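PDB 6GSZ: alpha-L-rhamnosidase from Aspergillus terreus, which probably hydrolyses terminal non-reducing alpha-L-rhamnose residues from alpha-L-rhamnosides, as a calcium-binding glycoside hydrolase. Local coordinates for residues D689-G703 / A714-W727. Residues are numbered along the deposited sequence; the frame is centred on the assembly and turned at random.
Sequences DYKVGTGFAGTHLLG and AFYSMLRQTEVPSW
V692 and P725 join the chain around K691-V692 to that around P725-S726 through one backbone hydrogen bond, V692 N to P725 O (3.2 Å), reached from above the carbonyl plane. Helices 699-703 and 714-719 run at 132° to each other with their axes 11.5 Å apart. D689, with positive phi, is the C-prime residue of a Schellman motif ending the preceding helix, and Y690 N makes one of its bonds; the Y690 carbonyl meets the CA-H of M718 while sharing a water with M718 O.

The flat phenol of Y690 lies along helix 714-719, with S717 CB over one face, 3.6 Å from the ring centroid; a small serine permits that approach, and a water joins its OG to Y690 OH. Q721, bent at chi2 (-51°), folds its amide back to S717 O (NE2 to O 3.1 Å) and lays its CG against Y690 CB. Deeper in, V692, in the conformer given, sets CG1 over the six-membered ring of W727, whose NE1 is held by V764 O, while CG2 touches CB of P725, which follows a cis peptide bond. M718 turns at chi3 (76°), bringing its CE to 3.7 Å from L702 CD2 and also against V692 CA. G703, without a side chain, lets F715 lie flat against its CA.

K691's long salt bridges to E723 and D689 are weak and doubtful. Apolar and CH-pi packing, one direct hydrogen bond and two bridging waters thus hold the segments together.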
ATOM      1  N   ASP A 689      -7.467  21.740  25.845  1.00 19.78           N
ATOM      2  CA  ASP A 689      -6.223  22.393  25.403  1.00 19.59           C
ATOM      3  C   ASP A 689      -5.826  21.916  24.001  1.00 19.91           C
ATOM      4  O   ASP A 689      -4.645  21.808  23.673  1.00 20.35           O
ATOM      5  CB  ASP A 689      -5.107  22.189  26.430  1.00 24.50           C
ATOM      6  CG  ASP A 689      -5.292  22.943  27.731  1.00 36.97           C
ATOM      7  OD1 ASP A 689      -5.875  24.050  27.700  1.00 41.17           O
ATOM      8  OD2 ASP A 689      -4.858  22.407  28.756  1.00 47.82           O
ATOM      9  N   TYR A 690      -6.843  21.668  23.162  1.00 17.63           N
ATOM     10  CA  TYR A 690      -6.690  21.312  21.744  1.00 17.87           C
ATOM     11  C   TYR A 690      -5.971  19.968  21.538  1.00 17.13           C
ATOM     12  O   TYR A 690      -5.566  19.662  20.417  1.00 18.79           O
ATOM     13  CB  TYR A 690      -5.996  22.416  20.940  1.00 18.10           C
ATOM     14  CG  TYR A 690      -6.823  23.682  20.883  1.00 20.26           C
ATOM     15  CD1 TYR A 690      -7.836  23.844  19.948  1.00 21.33           C
ATOM     16  CD2 TYR A 690      -6.627  24.714  21.799  1.00 22.81           C
ATOM     17  CE1 TYR A 690      -8.606  24.997  19.888  1.00 21.00           C
ATOM     18  CE2 TYR A 690      -7.398  25.872  21.751  1.00 22.78           C
ATOM     19  CZ  TYR A 690      -8.378  26.017  20.783  1.00 23.25           C
ATOM     20  OH  TYR A 690      -9.137  27.157  20.675  1.00 25.44           O
ATOM     21  N   LYS A 691      -5.880  19.158  22.578  1.00 17.23           N
ATOM     22  CA  LYS A 691      -5.304  17.817  22.463  1.00 17.05           C
ATOM     23  C   LYS A 691      -6.328  16.893  21.811  1.00 16.87           C
ATOM     24  O   LYS A 691      -7.548  16.988  22.022  1.00 16.27           O
ATOM     25  CB  LYS A 691      -4.910  17.279  23.834  1.00 18.43           C
ATOM     26  CG  LYS A 691      -3.804  18.077  24.495  0.50 21.35           C
ATOM     27  CD  LYS A 691      -3.544  17.714  25.933  0.50 22.88           C
ATOM     28  CE  LYS A 691      -2.321  18.429  26.465  0.50 30.08           C
ATOM     29  NZ  LYS A 691      -2.675  19.400  27.524  0.50 34.29           N
ATOM     30  N   VAL A 692      -5.821  15.991  20.980  1.00 16.07           N
ATOM     31  CA  VAL A 692      -6.670  15.053  20.235  0.50 16.55           C
ATOM     32  C   VAL A 692      -7.346  14.118  21.224  1.00 15.82           C
ATOM     33  O   VAL A 692      -6.718  13.663  22.201  1.00 16.16           O
ATOM     34  CB  VAL A 692      -5.874  14.228  19.211  0.50 19.85           C
ATOM     35  CG1 VAL A 692      -5.032  15.093  18.311  0.50 23.27           C
ATOM     36  CG2 VAL A 692      -5.022  13.168  19.881  0.50 20.41           C
ATOM     37  N   GLY A 693      -8.604  13.787  20.955  1.00 15.50           N
ATOM     38  CA  GLY A 693      -9.405  12.971  21.818  1.00 14.14           C
ATOM     39  C   GLY A 693     -10.044  11.770  21.134  1.00 14.89           C
ATOM     40  O   GLY A 693     -10.813  11.071  21.745  1.00 15.38           O
ATOM     41  N   THR A 694      -9.649  11.533  19.883  1.00 14.76           N
ATOM     42  CA  THR A 694     -10.214  10.477  19.025  1.00 14.65           C
ATOM     43  C   THR A 694      -9.289   9.254  18.962  1.00 14.55           C
ATOM     44  O   THR A 694      -8.090   9.406  18.936  1.00 15.26           O
ATOM     45  CB  THR A 694     -10.459  11.062  17.633  1.00 13.86           C
ATOM     46  OG1 THR A 694      -9.250  11.674  17.159  1.00 14.52           O
ATOM     47  CG2 THR A 694     -11.588  12.074  17.585  1.00 15.45           C
ATOM     48  N   GLY A 695      -9.913   8.073  18.806  1.00 14.00           N
ATOM     49  CA  GLY A 695      -9.210   6.862  18.387  1.00 13.74           C
ATOM     50  C   GLY A 695      -9.364   6.611  16.891  1.00 14.11           C
ATOM     51  O   GLY A 695      -9.564   7.546  16.102  1.00 14.23           O
ATOM     52  N   PHE A 696      -9.356   5.334  16.487  1.00 13.23           N
ATOM     53  CA  PHE A 696      -9.328   4.992  15.069  1.00 14.06           C
ATOM     54  C   PHE A 696     -10.641   5.396  14.393  1.00 13.38           C
ATOM     55  O   PHE A 696     -10.659   5.566  13.178  1.00 14.04           O
ATOM     56  CB  PHE A 696      -9.009   3.499  14.857  1.00 13.04           C
ATOM     57  CG  PHE A 696      -7.566   3.057  14.931  1.00 14.61           C
ATOM     58  CD1 PHE A 696      -6.629   3.748  15.689  1.00 14.64           C
ATOM     59  CD2 PHE A 696      -7.157   1.933  14.250  1.00 15.52           C
ATOM     60  CE1 PHE A 696      -5.313   3.329  15.784  1.00 16.72           C
ATOM     61  CE2 PHE A 696      -5.844   1.491  14.359  1.00 17.14           C
ATOM     62  CZ  PHE A 696      -4.920   2.191  15.098  1.00 16.80           C
ATOM     63  N   ALA A 697     -11.732   5.417  15.166  1.00 12.96           N
ATOM     64  CA  ALA A 697     -13.040   5.707  14.549  1.00 12.83           C
ATOM     65  C   ALA A 697     -13.177   7.192  14.188  1.00 13.31           C
ATOM     66  O   ALA A 697     -13.860   7.508  13.234  1.00 13.79           O
ATOM     67  CB  ALA A 697     -14.186   5.298  15.459  1.00 13.23           C
ATOM     68  N   GLY A 698     -12.578   8.067  15.013  1.00 12.95           N
ATOM     69  CA  GLY A 698     -12.771   9.501  14.882  1.00 12.69           C
ATOM     70  C   GLY A 698     -11.623  10.230  14.189  1.00 13.40           C
ATOM     71  O   GLY A 698     -11.842  11.278  13.576  1.00 13.80           O
ATOM     72  N   THR A 699     -10.397   9.734  14.300  1.00 13.58           N
ATOM     73  CA  THR A 699      -9.217  10.539  13.955  1.00 12.74           C
ATOM     74  C   THR A 699      -9.193  10.926  12.468  1.00 13.77           C
ATOM     75  O   THR A 699      -8.993  12.125  12.125  1.00 13.53           O
ATOM     76  CB  THR A 699      -7.930   9.816  14.326  1.00 13.58           C
ATOM     77  OG1 THR A 699      -7.926   9.669  15.747  1.00 14.10           O
ATOM     78  CG2 THR A 699      -6.712  10.609  13.910  1.00 15.46           C
ATOM     79  N   HIS A 700      -9.475   9.963  11.571  1.00 12.54           N
ATOM     80  CA  HIS A 700      -9.357  10.225  10.146  1.00 11.92           C
ATOM     81  C   HIS A 700     -10.375  11.257   9.650  1.00 11.66           C
ATOM     82  O   HIS A 700     -10.167  11.843   8.546  1.00 13.67           O
ATOM     83  CB  HIS A 700      -9.432   8.945   9.305  1.00 12.72           C
ATOM     84  CG  HIS A 700     -10.771   8.288   9.284  1.00 12.15           C
ATOM     85  ND1 HIS A 700     -11.527   8.251   8.130  1.00 13.85           N
ATOM     86  CD2 HIS A 700     -11.474   7.607  10.222  1.00 12.79           C
ATOM     87  CE1 HIS A 700     -12.644   7.574   8.365  1.00 14.33           C
ATOM     88  NE2 HIS A 700     -12.635   7.163   9.643  1.00 13.31           N
ATOM     89  N   LEU A 701     -11.441  11.473  10.427  1.00 12.07           N
ATOM     90  CA  LEU A 701     -12.515  12.376   9.999  1.00 12.95           C
ATOM     91  C   LEU A 701     -12.535  13.690  10.785  1.00 12.70           C
ATOM     92  O   LEU A 701     -13.266  14.615  10.428  1.00 14.31           O
ATOM     93  CB  LEU A 701     -13.854  11.659  10.164  1.00 14.28           C
ATOM     94  CG  LEU A 701     -14.101  10.430   9.331  1.00 16.82           C
ATOM     95  CD1 LEU A 701     -15.436   9.813   9.777  1.00 17.49           C
ATOM     96  CD2 LEU A 701     -14.053  10.788   7.847  1.00 19.06           C
ATOM     97  N   LEU A 702     -11.762  13.810  11.851  1.00 12.28           N
ATOM     98  CA  LEU A 702     -11.918  14.936  12.780  1.00 14.07           C
ATOM     99  C   LEU A 702     -11.668  16.278  12.084  1.00 12.77           C
ATOM    100  O   LEU A 702     -12.465  17.213  12.189  1.00 13.22           O
ATOM    101  CB  LEU A 702     -10.999  14.755  13.990  1.00 15.21           C
ATOM    102  CG  LEU A 702     -11.101  15.842  15.053  1.00 17.09           C
ATOM    103  CD1 LEU A 702     -12.523  15.929  15.612  1.00 20.10           C
ATOM    104  CD2 LEU A 702     -10.099  15.580  16.170  1.00 19.06           C
ATOM    105  N   GLY A 703     -10.556  16.441  11.370  1.00 12.31           N
ATOM    106  CA  GLY A 703     -10.258  17.693  10.706  1.00 13.36           C
ATOM    107  C   GLY A 703     -11.290  18.021   9.650  1.00 12.97           C
ATOM    108  O   GLY A 703     -11.705  19.182   9.510  1.00 13.57           O
ATOM    109  N   ALA A 714      -9.955  25.938  14.640  1.00 17.19           N
ATOM    110  CA  ALA A 714      -9.885  25.010  15.767  1.00 17.01           C
ATOM    111  C   ALA A 714      -8.982  23.815  15.432  1.00 16.40           C
ATOM    112  O   ALA A 714      -8.207  23.382  16.259  1.00 17.10           O
ATOM    113  CB  ALA A 714     -11.269  24.544  16.176  1.00 18.48           C
ATOM    114  N   PHE A 715      -9.095  23.300  14.213  1.00 14.86           N
ATOM    115  CA  PHE A 715      -8.291  22.125  13.857  1.00 14.55           C
ATOM    116  C   PHE A 715      -6.830  22.541  13.731  1.00 14.88           C
ATOM    117  O   PHE A 715      -5.941  21.784  14.108  1.00 15.46           O
ATOM    118  CB  PHE A 715      -8.781  21.400  12.595  1.00 13.94           C
ATOM    119  CG  PHE A 715      -8.121  20.043  12.484  1.00 14.57           C
ATOM    120  CD1 PHE A 715      -8.434  19.058  13.408  1.00 14.67           C
ATOM    121  CD2 PHE A 715      -7.178  19.774  11.515  1.00 14.50           C
ATOM    122  CE1 PHE A 715      -7.805  17.819  13.347  1.00 14.99           C
ATOM    123  CE2 PHE A 715      -6.581  18.517  11.424  1.00 15.16           C
ATOM    124  CZ  PHE A 715      -6.907  17.546  12.341  1.00 16.24           C
ATOM    125  N   TYR A 716      -6.571  23.713  13.132  1.00 15.60           N
ATOM    126  CA  TYR A 716      -5.195  24.203  13.065  1.00 14.78           C
ATOM    127  C   TYR A 716      -4.587  24.235  14.480  1.00 17.04           C
ATOM    128  O   TYR A 716      -3.382  23.944  14.661  1.00 17.26           O
ATOM    129  CB  TYR A 716      -5.120  25.580  12.398  1.00 14.82           C
ATOM    130  CG  TYR A 716      -4.912  25.591  10.902  1.00 14.10           C
ATOM    131  CD1 TYR A 716      -3.750  25.109  10.302  1.00 15.88           C
ATOM    132  CD2 TYR A 716      -5.857  26.146  10.070  1.00 14.64           C
ATOM    133  CE1 TYR A 716      -3.561  25.173   8.928  1.00 16.41           C
ATOM    134  CE2 TYR A 716      -5.671  26.241   8.693  1.00 16.69           C
ATOM    135  CZ  TYR A 716      -4.513  25.775   8.111  1.00 15.21           C
ATOM    136  OH  TYR A 716      -4.312  25.878   6.760  1.00 17.65           O
ATOM    137  N   SER A 717      -5.384  24.660  15.469  1.00 16.06           N
ATOM    138  CA  SER A 717      -4.869  24.738  16.845  1.00 16.77           C
ATOM    139  C   SER A 717      -4.549  23.331  17.363  1.00 17.51           C
ATOM    140  O   SER A 717      -3.551  23.163  18.046  1.00 18.85           O
ATOM    141  CB  SER A 717      -5.807  25.478  17.747  1.00 17.77           C
ATOM    142  OG  SER A 717      -5.899  26.839  17.349  1.00 21.55           O
ATOM    143  N   MET A 718      -5.401  22.337  17.033  1.00 16.04           N
ATOM    144  CA  MET A 718      -5.080  20.943  17.372  1.00 15.06           C
ATOM    145  C   MET A 718      -3.797  20.500  16.664  1.00 15.19           C
ATOM    146  O   MET A 718      -2.915  19.866  17.284  1.00 16.89           O
ATOM    147  CB  MET A 718      -6.211  20.002  16.950  1.00 16.34           C
ATOM    148  CG  MET A 718      -7.533  20.312  17.604  1.00 15.93           C
ATOM    149  SD  MET A 718      -8.762  19.017  17.330  1.00 17.00           S
ATOM    150  CE  MET A 718      -8.152  17.797  18.465  1.00 17.81           C
ATOM    151  N   LEU A 719      -3.680  20.803  15.381  1.00 14.82           N
ATOM    152  CA  LEU A 719      -2.547  20.339  14.569  1.00 15.73           C
ATOM    153  C   LEU A 719      -1.223  20.919  15.059  1.00 17.08           C
ATOM    154  O   LEU A 719      -0.199  20.233  14.984  1.00 18.08           O
ATOM    155  CB  LEU A 719      -2.801  20.693  13.104  1.00 17.16           C
ATOM    156  CG  LEU A 719      -1.754  20.219  12.104  1.00 17.08           C
ATOM    157  CD1 LEU A 719      -1.673  18.696  12.096  1.00 18.43           C
ATOM    158  CD2 LEU A 719      -2.052  20.739  10.719  1.00 19.13           C
ATOM    159  N   ARG A 720      -1.255  22.112  15.660  1.00 18.58           N
ATOM    160  CA  ARG A 720      -0.039  22.771  16.137  1.00 18.83           C
ATOM    161  C   ARG A 720       0.344  22.335  17.558  1.00 19.61           C
ATOM    162  O   ARG A 720       1.449  22.701  17.999  1.00 21.36           O
ATOM    163  CB  ARG A 720      -0.216  24.290  16.071  1.00 20.27           C
ATOM    164  CG  ARG A 720      -0.341  24.816  14.656  1.00 22.17           C
ATOM    165  CD  ARG A 720      -0.632  26.297  14.625  1.00 27.06           C
ATOM    166  NE  ARG A 720       0.366  27.059  15.361  1.00 31.62           N
ATOM    167  CZ  ARG A 720       0.282  28.360  15.588  1.00 33.78           C
ATOM    168  NH1 ARG A 720      -0.884  28.973  15.472  1.00 33.59           N
ATOM    169  NH2 ARG A 720       1.374  29.036  15.902  1.00 40.88           N
ATOM    170  N   GLN A 721      -0.511  21.567  18.246  1.00 18.54           N
ATOM    171  CA  GLN A 721      -0.180  21.141  19.631  1.00 20.71           C
ATOM    172  C   GLN A 721       1.038  20.212  19.596  1.00 19.63           C
ATOM    173  O   GLN A 721       1.131  19.379  18.715  1.00 20.17           O
ATOM    174  CB  GLN A 721      -1.318  20.362  20.281  1.00 22.69           C
ATOM    175  CG  GLN A 721      -2.518  21.203  20.621  1.00 27.18           C
ATOM    176  CD  GLN A 721      -2.132  22.427  21.411  1.00 33.04           C
ATOM    177  OE1 GLN A 721      -1.534  22.317  22.489  1.00 37.21           O
ATOM    178  NE2 GLN A 721      -2.492  23.595  20.880  1.00 36.23           N
ATOM    179  N   THR A 722       1.949  20.386  20.557  1.00 18.56           N
ATOM    180  CA  THR A 722       3.127  19.552  20.628  1.00 20.32           C
ATOM    181  C   THR A 722       3.170  18.687  21.881  1.00 18.68           C
ATOM    182  O   THR A 722       4.109  17.870  21.990  1.00 19.91           O
ATOM    183  CB  THR A 722       4.406  20.381  20.522  1.00 19.47           C
ATOM    184  OG1 THR A 722       4.398  21.338  21.583  1.00 22.83           O
ATOM    185  CG2 THR A 722       4.511  21.066  19.181  1.00 21.33           C
ATOM    186  N   GLU A 723       2.216  18.859  22.803  1.00 19.91           N
ATOM    187  CA  GLU A 723       2.132  18.021  23.991  1.00 20.58           C
ATOM    188  C   GLU A 723       1.257  16.801  23.714  1.00 19.24           C
ATOM    189  O   GLU A 723       0.420  16.813  22.863  1.00 19.22           O
ATOM    190  CB  GLU A 723       1.613  18.812  25.202  1.00 26.69           C
ATOM    191  CG  GLU A 723       2.542  19.926  25.633  1.00 35.74           C
ATOM    192  CD  GLU A 723       2.294  20.383  27.063  1.00 50.53           C
ATOM    193  OE1 GLU A 723       1.131  20.220  27.572  1.00 54.15           O
ATOM    194  OE2 GLU A 723       3.258  20.889  27.684  1.00 71.75           O
ATOM    195  N   VAL A 724       1.514  15.710  24.438  1.00 17.83           N
ATOM    196  CA  VAL A 724       0.765  14.481  24.259  1.00 17.04           C
ATOM    197  C   VAL A 724      -0.642  14.655  24.821  1.00 17.37           C
ATOM    198  O   VAL A 724      -0.813  15.297  25.873  1.00 19.61           O
ATOM    199  CB  VAL A 724       1.523  13.318  24.921  1.00 19.06           C
ATOM    200  CG1 VAL A 724       1.532  13.406  26.436  1.00 21.80           C
ATOM    201  CG2 VAL A 724       0.974  11.962  24.507  1.00 18.97           C
ATOM    202  N   PRO A 725      -1.705  14.098  24.197  1.00 17.09           N
ATOM    203  CA  PRO A 725      -1.691  13.476  22.865  1.00 16.31           C
ATOM    204  C   PRO A 725      -1.914  14.476  21.720  1.00 16.46           C
ATOM    205  O   PRO A 725      -2.816  15.344  21.804  1.00 17.44           O
ATOM    206  CB  PRO A 725      -2.891  12.519  22.986  1.00 15.68           C
ATOM    207  CG  PRO A 725      -3.891  13.250  23.809  1.00 16.25           C
ATOM    208  CD  PRO A 725      -3.040  14.000  24.817  1.00 16.94           C
ATOM    209  N   SER A 726      -1.151  14.332  20.640  1.00 15.85           N
ATOM    210  CA  SER A 726      -1.231  15.173  19.459  1.00 16.01           C
ATOM    211  C   SER A 726      -0.339  14.562  18.376  1.00 14.21           C
ATOM    212  O   SER A 726       0.445  13.643  18.644  1.00 16.44           O
ATOM    213  CB  SER A 726      -0.779  16.600  19.742  1.00 16.70           C
ATOM    214  OG  SER A 726       0.600  16.608  20.065  1.00 16.74           O
ATOM    215  N   TRP A 727      -0.440  15.049  17.154  1.00 16.07           N
ATOM    216  CA  TRP A 727       0.461  14.597  16.083  1.00 14.48           C
ATOM    217  C   TRP A 727       1.903  15.087  16.269  1.00 15.53           C
ATOM    218  O   TRP A 727       2.852  14.314  16.152  1.00 15.52           O
ATOM    219  CB  TRP A 727      -0.063  15.026  14.727  1.00 14.00           C
ATOM    220  CG  TRP A 727      -1.347  14.375  14.349  1.00 15.05           C
ATOM    221  CD1 TRP A 727      -1.494  13.182  13.715  1.00 15.40           C
ATOM    222  CD2 TRP A 727      -2.675  14.899  14.514  1.00 14.53           C
ATOM    223  NE1 TRP A 727      -2.817  12.888  13.540  1.00 14.53           N
ATOM    224  CE2 TRP A 727      -3.568  13.942  13.993  1.00 14.93           C
ATOM    225  CE3 TRP A 727      -3.194  16.064  15.077  1.00 16.56           C
ATOM    226  CZ2 TRP A 727      -4.950  14.114  14.017  1.00 14.81           C
ATOM    227  CZ3 TRP A 727      -4.561  16.233  15.109  1.00 17.32           C
ATOM    228  CH2 TRP A 727      -5.422  15.274  14.578  1.00 15.91           C
TER
HETATM  229  O   HOH W   1      -3.846  17.837  19.059  1.00 19.96           O
HETATM  230  O   HOH W   2      -8.599  27.944  17.657  1.00 36.54           O